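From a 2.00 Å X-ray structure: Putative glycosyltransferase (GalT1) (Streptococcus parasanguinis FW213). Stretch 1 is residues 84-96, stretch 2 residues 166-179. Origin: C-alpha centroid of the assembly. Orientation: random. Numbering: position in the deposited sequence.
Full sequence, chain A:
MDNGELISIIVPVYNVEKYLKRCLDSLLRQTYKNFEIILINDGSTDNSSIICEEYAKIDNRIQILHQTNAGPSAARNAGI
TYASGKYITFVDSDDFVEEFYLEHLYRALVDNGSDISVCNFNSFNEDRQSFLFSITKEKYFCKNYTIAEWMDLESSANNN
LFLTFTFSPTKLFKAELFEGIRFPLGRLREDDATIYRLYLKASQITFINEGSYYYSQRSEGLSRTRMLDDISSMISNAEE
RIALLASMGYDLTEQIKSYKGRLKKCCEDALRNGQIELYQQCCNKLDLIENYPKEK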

ATOM      1  N   SER A  84      24.847 -29.055  -5.849  1.00 34.32           N
ATOM      2  CA  SER A  84      25.451 -30.175  -5.134  1.00 36.79           C
ATOM      3  C   SER A  84      26.907 -30.423  -5.534  1.00 38.98           C
ATOM      4  O   SER A  84      27.488 -31.440  -5.163  1.00 36.09           O
ATOM      5  CB  SER A  84      24.609 -31.446  -5.291  1.00 41.84           C
ATOM      6  OG  SER A  84      24.213 -31.629  -6.634  1.00 45.50           O
ATOM      7  N   GLY A  85      27.498 -29.487  -6.274  1.00 30.44           N
ATOM      8  CA  GLY A  85      28.875 -29.631  -6.702  1.00 28.18           C
ATOM      9  C   GLY A  85      29.892 -29.392  -5.599  1.00 33.06           C
ATOM     10  O   GLY A  85      29.576 -28.813  -4.559  1.00 30.02           O
ATOM     11  N   LYS A  86      31.123 -29.844  -5.830  1.00 27.37           N
ATOM     12  CA  LYS A  86      32.224 -29.553  -4.924  1.00 29.02           C
ATOM     13  C   LYS A  86      32.706 -28.122  -5.144  1.00 26.67           C
ATOM     14  O   LYS A  86      33.355 -27.522  -4.277  1.00 27.37           O
ATOM     15  CB  LYS A  86      33.380 -30.540  -5.140  1.00 33.63           C
ATOM     16  CG  LYS A  86      34.621 -30.211  -4.304  1.00 47.03           C
ATOM     17  CD  LYS A  86      35.579 -31.379  -4.196  1.00 59.89           C
ATOM     18  CE  LYS A  86      36.834 -30.981  -3.425  1.00 63.94           C
ATOM     19  NZ  LYS A  86      37.707 -32.154  -3.163  1.00 68.75           N
ATOM     20  N   TYR A  87      32.385 -27.588  -6.320  1.00 27.43           N
ATOM     21  CA  TYR A  87      32.748 -26.221  -6.686  1.00 27.47           C
ATOM     22  C   TYR A  87      31.534 -25.493  -7.232  1.00 27.24           C
ATOM     23  O   TYR A  87      30.633 -26.110  -7.805  1.00 26.96           O
ATOM     24  CB  TYR A  87      33.850 -26.222  -7.741  1.00 26.59           C
ATOM     25  CG  TYR A  87      35.051 -27.037  -7.330  1.00 27.99           C
ATOM     26  CD1 TYR A  87      35.174 -28.365  -7.727  1.00 28.33           C
ATOM     27  CD2 TYR A  87      36.042 -26.494  -6.516  1.00 26.67           C
ATOM     28  CE1 TYR A  87      36.257 -29.132  -7.348  1.00 31.05           C
ATOM     29  CE2 TYR A  87      37.140 -27.258  -6.124  1.00 31.33           C
ATOM     30  CZ  TYR A  87      37.238 -28.577  -6.553  1.00 31.79           C
ATOM     31  OH  TYR A  87      38.306 -29.359  -6.189  1.00 38.00           O
ATOM     32  N   ILE A  88      31.523 -24.179  -7.059  1.00 25.35           N
ATOM     33  CA  ILE A  88      30.419 -23.347  -7.536  1.00 24.39           C
ATOM     34  C   ILE A  88      30.960 -22.220  -8.404  1.00 24.41           C
ATOM     35  O   ILE A  88      31.960 -21.583  -8.072  1.00 20.07           O
ATOM     36  CB  ILE A  88      29.606 -22.749  -6.354  1.00 24.33           C
ATOM     37  CG1 ILE A  88      28.762 -23.844  -5.683  1.00 29.33           C
ATOM     38  CG2 ILE A  88      28.752 -21.538  -6.831  1.00 25.88           C
ATOM     39  CD1 ILE A  88      27.924 -23.355  -4.523  1.00 39.03           C
ATOM     40  N   THR A  89      30.304 -21.973  -9.528  1.00 20.75           N
ATOM     41  CA  THR A  89      30.707 -20.860 -10.362  1.00 23.66           C
ATOM     42  C   THR A  89      29.449 -20.185 -10.905  1.00 23.60           C
ATOM     43  O   THR A  89      28.380 -20.799 -10.932  1.00 23.70           O
ATOM     44  CB  THR A  89      31.638 -21.349 -11.484  1.00 22.74           C
ATOM     45  OG1 THR A  89      32.339 -20.239 -12.059  1.00 32.56           O
ATOM     46  CG2 THR A  89      30.840 -22.098 -12.553  1.00 25.16           C
ATOM     47  N   PHE A  90      29.564 -18.916 -11.295  1.00 19.60           N
ATOM     48  CA  PHE A  90      28.405 -18.147 -11.758  1.00 24.07           C
ATOM     49  C   PHE A  90      28.615 -17.751 -13.214  1.00 27.11           C
ATOM     50  O   PHE A  90      29.721 -17.394 -13.593  1.00 23.82           O
ATOM     51  CB  PHE A  90      28.214 -16.878 -10.907  1.00 17.11           C
ATOM     52  CG  PHE A  90      27.916 -17.159  -9.456  1.00 24.43           C
ATOM     53  CD1 PHE A  90      26.622 -17.449  -9.047  1.00 25.22           C
ATOM     54  CD2 PHE A  90      28.933 -17.151  -8.508  1.00 22.44           C
ATOM     55  CE1 PHE A  90      26.345 -17.729  -7.711  1.00 23.58           C
ATOM     56  CE2 PHE A  90      28.663 -17.425  -7.170  1.00 19.79           C
ATOM     57  CZ  PHE A  90      27.371 -17.724  -6.776  1.00 22.07           C
ATOM     58  N   VAL A  91      27.567 -17.833 -14.029  1.00 21.88           N
ATOM     59  CA  VAL A  91      27.624 -17.332 -15.404  1.00 20.63           C
ATOM     60  C   VAL A  91      26.356 -16.507 -15.635  1.00 27.44           C
ATOM     61  O   VAL A  91      25.255 -16.970 -15.344  1.00 25.76           O
ATOM     62  CB  VAL A  91      27.680 -18.481 -16.444  1.00 23.21           C
ATOM     63  CG1 VAL A  91      27.530 -17.932 -17.867  1.00 22.28           C
ATOM     64  CG2 VAL A  91      28.979 -19.251 -16.329  1.00 25.76           C
ATOM     65  N   ASP A  92      26.501 -15.280 -16.119  1.00 21.44           N
ATOM     66  CA  ASP A  92      25.335 -14.464 -16.449  1.00 22.44           C
ATOM     67  C   ASP A  92      24.779 -14.875 -17.805  1.00 24.05           C
ATOM     68  O   ASP A  92      25.529 -15.159 -18.724  1.00 22.96           O
ATOM     69  CB  ASP A  92      25.672 -12.978 -16.438  1.00 26.48           C
ATOM     70  CG  ASP A  92      25.854 -12.443 -15.029  1.00 47.15           C
ATOM     71  OD1 ASP A  92      25.385 -13.108 -14.062  1.00 47.98           O
ATOM     72  OD2 ASP A  92      26.461 -11.361 -14.886  1.00 51.11           O
ATOM     73  N   SER A  93      23.457 -14.898 -17.922  1.00 19.13           N
ATOM     74  CA  SER A  93      22.833 -15.487 -19.104  1.00 26.45           C
ATOM     75  C   SER A  93      22.908 -14.572 -20.337  1.00 30.20           C
ATOM     76  O   SER A  93      22.562 -14.995 -21.440  1.00 32.25           O
ATOM     77  CB  SER A  93      21.400 -15.926 -18.777  1.00 25.27           C
ATOM     78  OG  SER A  93      20.726 -14.943 -18.021  1.00 28.33           O
ATOM     79  N   ASP A  94      23.376 -13.334 -20.133  1.00 29.10           N
ATOM     80  CA  ASP A  94      23.692 -12.373 -21.204  1.00 28.06           C
ATOM     81  C   ASP A  94      25.036 -12.636 -21.878  1.00 27.86           C
ATOM     82  O   ASP A  94      25.337 -12.063 -22.931  1.00 26.04           O
ATOM     83  CB  ASP A  94      23.841 -10.975 -20.607  1.00 40.37           C
ATOM     84  CG  ASP A  94      22.536 -10.354 -20.251  1.00 54.47           C
ATOM     85  OD1 ASP A  94      21.537 -10.672 -20.919  1.00 67.66           O
ATOM     86  OD2 ASP A  94      22.509  -9.537 -19.311  1.00 55.13           O
ATOM     87  N   ASP A  95      25.854 -13.466 -21.244  1.00 26.00           N
ATOM     88  CA  ASP A  95      27.260 -13.629 -21.612  1.00 23.16           C
ATOM     89  C   ASP A  95      27.552 -14.994 -22.223  1.00 22.19           C
ATOM     90  O   ASP A  95      26.648 -15.812 -22.366  1.00 25.77           O
ATOM     91  CB  ASP A  95      28.132 -13.418 -20.368  1.00 22.60           C
ATOM     92  CG  ASP A  95      27.943 -12.039 -19.753  1.00 28.49           C
ATOM     93  OD1 ASP A  95      27.653 -11.085 -20.517  1.00 28.53           O
ATOM     94  OD2 ASP A  95      28.091 -11.901 -18.511  1.00 29.76           O
ATOM     95  N   PHE A  96      28.812 -15.231 -22.598  1.00 19.15           N
ATOM     96  CA  PHE A  96      29.222 -16.531 -23.126  1.00 21.19           C
ATOM     97  C   PHE A  96      30.712 -16.762 -22.910  1.00 27.32           C
ATOM     98  O   PHE A  96      31.450 -15.838 -22.565  1.00 27.84           O
ATOM     99  CB  PHE A  96      28.837 -16.696 -24.606  1.00 20.20           C
ATOM    100  CG  PHE A  96      29.391 -15.622 -25.502  1.00 27.06           C
ATOM    101  CD1 PHE A  96      28.781 -14.375 -25.567  1.00 25.58           C
ATOM    102  CD2 PHE A  96      30.518 -15.860 -26.281  1.00 29.89           C
ATOM    103  CE1 PHE A  96      29.283 -13.384 -26.385  1.00 24.65           C
ATOM    104  CE2 PHE A  96      31.032 -14.871 -27.119  1.00 27.37           C
ATOM    105  CZ  PHE A  96      30.416 -13.631 -27.173  1.00 27.15           C
ATOM    106  N   THR A 166      33.195  -6.700  -7.926  1.00 43.10           N
ATOM    107  CA  THR A 166      31.799  -6.441  -8.248  1.00 45.23           C
ATOM    108  C   THR A 166      31.247  -7.327  -9.368  1.00 47.92           C
ATOM    109  O   THR A 166      30.115  -7.125  -9.813  1.00 53.87           O
ATOM    110  CB  THR A 166      31.577  -4.956  -8.581  1.00 50.64           C
ATOM    111  OG1 THR A 166      32.205  -4.646  -9.827  1.00 58.92           O
ATOM    112  CG2 THR A 166      32.185  -4.081  -7.497  1.00 52.95           C
ATOM    113  N   PHE A 167      32.040  -8.300  -9.822  1.00 35.82           N
ATOM    114  CA  PHE A 167      31.590  -9.223 -10.868  1.00 25.86           C
ATOM    115  C   PHE A 167      31.642 -10.668 -10.372  1.00 24.25           C
ATOM    116  O   PHE A 167      32.710 -11.199 -10.055  1.00 24.01           O
ATOM    117  CB  PHE A 167      32.428  -9.060 -12.145  1.00 26.15           C
ATOM    118  CG  PHE A 167      31.746  -9.577 -13.386  1.00 25.50           C
ATOM    119  CD1 PHE A 167      30.438  -9.211 -13.672  1.00 28.50           C
ATOM    120  CD2 PHE A 167      32.414 -10.423 -14.265  1.00 24.38           C
ATOM    121  CE1 PHE A 167      29.798  -9.687 -14.820  1.00 30.42           C
ATOM    122  CE2 PHE A 167      31.789 -10.909 -15.405  1.00 29.68           C
ATOM    123  CZ  PHE A 167      30.470 -10.537 -15.685  1.00 27.55           C
ATOM    124  N   SER A 168      30.488 -11.307 -10.286  1.00 21.31           N
ATOM    125  CA  SER A 168      30.451 -12.679  -9.780  1.00 24.57           C
ATOM    126  C   SER A 168      30.977 -13.800 -10.712  1.00 26.99           C
ATOM    127  O   SER A 168      31.515 -14.792 -10.214  1.00 24.41           O
ATOM    128  CB  SER A 168      29.060 -13.028  -9.235  1.00 22.91           C
ATOM    129  OG  SER A 168      28.070 -12.867 -10.226  1.00 33.82           O
ATOM    130  N   PRO A 169      30.796 -13.675 -12.050  1.00 19.11           N
ATOM    131  CA  PRO A 169      31.394 -14.718 -12.897  1.00 17.57           C
ATOM    132  C   PRO A 169      32.911 -14.650 -12.958  1.00 22.40           C
ATOM    133  O   PRO A 169      33.525 -13.789 -12.315  1.00 22.98           O
ATOM    134  CB  PRO A 169      30.802 -14.427 -14.288  1.00 17.98           C
ATOM    135  CG  PRO A 169      29.486 -13.707 -13.977  1.00 24.68           C
ATOM    136  CD  PRO A 169      29.856 -12.827 -12.809  1.00 21.28           C
ATOM    137  N   THR A 170      33.488 -15.558 -13.745  1.00 18.63           N
ATOM    138  CA  THR A 170      34.947 -15.699 -13.974  1.00 17.43           C
ATOM    139  C   THR A 170      35.679 -16.367 -12.818  1.00 23.14           C
ATOM    140  O   THR A 170      36.901 -16.430 -12.810  1.00 19.37           O
ATOM    141  CB  THR A 170      35.690 -14.367 -14.395  1.00 22.97           C
ATOM    142  OG1 THR A 170      36.111 -13.630 -13.243  1.00 24.62           O
ATOM    143  CG2 THR A 170      34.821 -13.482 -15.313  1.00 23.09           C
ATOM    144  N   LYS A 171      34.922 -16.884 -11.853  1.00 21.33           N
ATOM    145  CA  LYS A 171      35.485 -17.328 -10.596  1.00 21.80           C
ATOM    146  C   LYS A 171      34.948 -18.696 -10.224  1.00 22.06           C
ATOM    147  O   LYS A 171      33.743 -18.943 -10.279  1.00 21.98           O
ATOM    148  CB  LYS A 171      35.172 -16.292  -9.500  1.00 17.76           C
ATOM    149  CG  LYS A 171      35.698 -14.889  -9.864  1.00 18.74           C
ATOM    150  CD  LYS A 171      35.143 -13.800  -8.983  1.00 22.07           C
ATOM    151  CE  LYS A 171      35.614 -12.442  -9.488  1.00 25.59           C
ATOM    152  NZ  LYS A 171      35.055 -12.093 -10.834  1.00 24.77           N
ATOM    153  N   LEU A 172      35.859 -19.592  -9.864  1.00 22.27           N
ATOM    154  CA  LEU A 172      35.505 -20.931  -9.403  1.00 20.92           C
ATOM    155  C   LEU A 172      35.793 -21.040  -7.905  1.00 23.17           C
ATOM    156  O   LEU A 172      36.934 -20.854  -7.477  1.00 21.15           O
ATOM    157  CB  LEU A 172      36.303 -21.979 -10.183  1.00 20.05           C
ATOM    158  CG  LEU A 172      36.040 -23.449  -9.865  1.00 25.77           C
ATOM    159  CD1 LEU A 172      34.637 -23.832 -10.317  1.00 20.28           C
ATOM    160  CD2 LEU A 172      37.097 -24.352 -10.508  1.00 22.86           C
ATOM    161  N   PHE A 173      34.754 -21.331  -7.117  1.00 22.03           N
ATOM    162  CA  PHE A 173      34.838 -21.361  -5.653  1.00 21.87           C
ATOM    163  C   PHE A 173      34.656 -22.774  -5.097  1.00 21.54           C
ATOM    164  O   PHE A 173      33.748 -23.484  -5.522  1.00 21.15           O
ATOM    165  CB  PHE A 173      33.713 -20.512  -5.035  1.00 18.08           C
ATOM    166  CG  PHE A 173      33.698 -19.072  -5.479  1.00 22.20           C
ATOM    167  CD1 PHE A 173      34.503 -18.130  -4.852  1.00 21.25           C
ATOM    168  CD2 PHE A 173      32.864 -18.657  -6.506  1.00 22.69           C
ATOM    169  CE1 PHE A 173      34.493 -16.800  -5.258  1.00 18.10           C
ATOM    170  CE2 PHE A 173      32.841 -17.320  -6.919  1.00 18.79           C
ATOM    171  CZ  PHE A 173      33.660 -16.393  -6.295  1.00 16.93           C
ATOM    172  N   LYS A 174      35.484 -23.170  -4.130  1.00 19.95           N
ATOM    173  CA  LYS A 174      35.155 -24.329  -3.305  1.00 25.39           C
ATOM    174  C   LYS A 174      33.805 -24.071  -2.675  1.00 25.98           C
ATOM    175  O   LYS A 174      33.543 -22.969  -2.181  1.00 22.85           O
ATOM    176  CB  LYS A 174      36.205 -24.569  -2.219  1.00 21.50           C
ATOM    177  CG  LYS A 174      37.446 -25.276  -2.763  1.00 22.21           C
ATOM    178  CD  LYS A 174      38.420 -25.629  -1.667  1.00 31.88           C
ATOM    179  CE  LYS A 174      39.698 -26.200  -2.256  1.00 39.74           C
ATOM    180  NZ  LYS A 174      40.800 -26.271  -1.243  1.00 47.63           N
ATOM    181  N   ALA A 175      32.932 -25.071  -2.732  1.00 20.81           N
ATOM    182  CA  ALA A 175      31.548 -24.882  -2.298  1.00 31.92           C
ATOM    183  C   ALA A 175      31.457 -24.662  -0.790  1.00 34.14           C
ATOM    184  O   ALA A 175      30.549 -23.980  -0.307  1.00 29.13           O
ATOM    185  CB  ALA A 175      30.684 -26.056  -2.729  1.00 32.72           C
ATOM    186  N   GLU A 176      32.416 -25.212  -0.049  1.00 28.14           N
ATOM    187  CA  GLU A 176      32.438 -25.036   1.404  1.00 36.81           C
ATOM    188  C   GLU A 176      32.586 -23.562   1.815  1.00 35.47           C
ATOM    189  O   GLU A 176      32.194 -23.184   2.913  1.00 33.65           O
ATOM    190  CB  GLU A 176      33.548 -25.881   2.044  1.00 47.95           C
ATOM    191  CG  GLU A 176      34.957 -25.468   1.629  1.00 60.52           C
ATOM    192  CD  GLU A 176      36.030 -26.402   2.160  1.00 77.04           C
ATOM    193  OE1 GLU A 176      35.780 -27.082   3.182  1.00 86.06           O
ATOM    194  OE2 GLU A 176      37.123 -26.456   1.552  1.00 77.91           O
ATOM    195  N   LEU A 177      33.137 -22.735   0.929  1.00 31.23           N
ATOM    196  CA  LEU A 177      33.279 -21.306   1.200  1.00 27.95           C
ATOM    197  C   LEU A 177      31.929 -20.590   1.427  1.00 27.41           C
ATOM    198  O   LEU A 177      31.881 -19.539   2.058  1.00 26.87           O
ATOM    199  CB  LEU A 177      34.019 -20.622   0.048  1.00 26.61           C
ATOM    200  CG  LEU A 177      35.544 -20.539  -0.052  1.00 31.49           C
ATOM    201  CD1 LEU A 177      36.296 -21.353   0.983  1.00 25.41           C
ATOM    202  CD2 LEU A 177      35.988 -20.893  -1.445  1.00 30.29           C
ATOM    203  N   PHE A 178      30.839 -21.148   0.914  1.00 24.84           N
ATOM    204  CA  PHE A 178      29.546 -20.459   0.978  1.00 25.30           C
ATOM    205  C   PHE A 178      28.788 -20.564   2.317  1.00 32.21           C
ATOM    206  O   PHE A 178      27.684 -20.017   2.451  1.00 28.53           O
ATOM    207  CB  PHE A 178      28.644 -20.864  -0.200  1.00 20.39           C
ATOM    208  CG  PHE A 178      29.047 -20.231  -1.504  1.00 25.64           C
ATOM    209  CD1 PHE A 178      28.476 -19.040  -1.917  1.00 24.37           C
ATOM    210  CD2 PHE A 178      30.025 -20.813  -2.293  1.00 25.81           C
ATOM    211  CE1 PHE A 178      28.856 -18.445  -3.105  1.00 26.73           C
ATOM    212  CE2 PHE A 178      30.410 -20.233  -3.487  1.00 25.33           C
ATOM    213  CZ  PHE A 178      29.833 -19.046  -3.894  1.00 26.62           C
ATOM    214  N   GLU A 179      29.367 -21.256   3.297  1.00 33.26           N
ATOM    215  CA  GLU A 179      28.754 -21.317   4.630  1.00 32.62           C
ATOM    216  C   GLU A 179      28.479 -19.915   5.188  1.00 30.97           C
ATOM    217  O   GLU A 179      29.409 -19.139   5.451  1.00 31.88           O
ATOM    218  CB  GLU A 179      29.626 -22.101   5.618  1.00 43.12           C
ATOM    219  CG  GLU A 179      29.018 -22.151   7.030  1.00 62.41           C
ATOM    220  CD  GLU A 179      29.945 -22.739   8.093  1.00 72.85           C
ATOM    221  OE1 GLU A 179      31.152 -22.929   7.823  1.00 72.91           O
ATOM    222  OE2 GLU A 179      29.454 -23.006   9.211  1.00 80.91           O
TER
HETATM  223  O   HOH W   1      31.822 -17.367 -10.843  1.00 23.65           O

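The two stretches, at least 72 residues apart in sequence wherever they touch, meet as neighbouring antiparallel strands, 87-90 and 171-174. Their N-to-C directions differ by 151° and their axes approach to 4.6 Å. The register follows from the nearest CA atoms: Y87 CA lies 4.6 Å from K174 CA, and I88 CA 5.2 Å from F173 CA. Together the stretches bury 771 Å², both sides summed.

Backbone hydrogen bonds define the pairing. I88 and F173 form the hydrogen-bonded pair, each donating to the other: I88 N to F173 O at 2.8 Å and F173 N to I88 O at 3.0 Å, with N-H...O angles of 162° and 165°. The ladder gains one more rung where the second strand passes into the 3-10 segment 175-178, since A175 N donates to K86 O at 2.9 Å and 159°. Between these rungs sits the non-hydrogen-bonded pair Y87 and K174, and there Y87 CA lies 3.1 Å from F173 O in a CA-H...O contact, so that this carbonyl serves both I88 N and the neighbouring CA-H.

Toward the other end the regular pattern gives way to a side chain and a water. T89 OG1 donates to K171 O at 2.6 Å, a short bond for which the t rotamer of T89 (chi1 -163°) places the hydroxyl. F90 N is 4.3 Å from K171 O, too far for a direct bond, and water 1 fills the gap: it accepts from F90 N at 2.8 Å and lies within hydrogen-bonding distance of S168 O at 2.7 Å and K171 O at 2.5 Å. Beyond it, P169 CA approaches F90 O to 3.2 Å in a further CA-H...O contact.

Apolar packing divides by sheet face. I88 and F173 share one face, and the aromatic cluster builds there: F90 CE2 lies 3.8 Å from F178 CZ and 4.2 Å from F173 CE2, both atoms near the plane of the F90 ring at its edge, so neither contact is a face-to-face stack. I88 CB comes within 3.9 Å of F178 CE2, while I88 CG1 reaches A175 CB at 4.2 Å; the 3-10 segment thus brings A175 and F178 over the isoleucine. T89 and L172 occupy the other face, where the end of the leucine turns nearer the first stretch, bringing L172 CD1 to 3.6 Å from Y87 CB and 4.1 Å from T89 CB. Although the Y87 and K174 side chains diverge, Y87 CE2 still lies 3.9 Å from K174 CG, an aliphatic part of the lysine.

Past the strands, the type I turn from D92 to D95, closed by D95 N to D92 O at 3.1 Å, brings two carboxylates to F167. D95 OD2 lies 3.9 Å from F167 CZ, near the ring plane at its edge, where the weakly positive C-H groups suit an acidic oxygen; D92 OD2 approaches F167 CE1 obliquely at 3.7 Å.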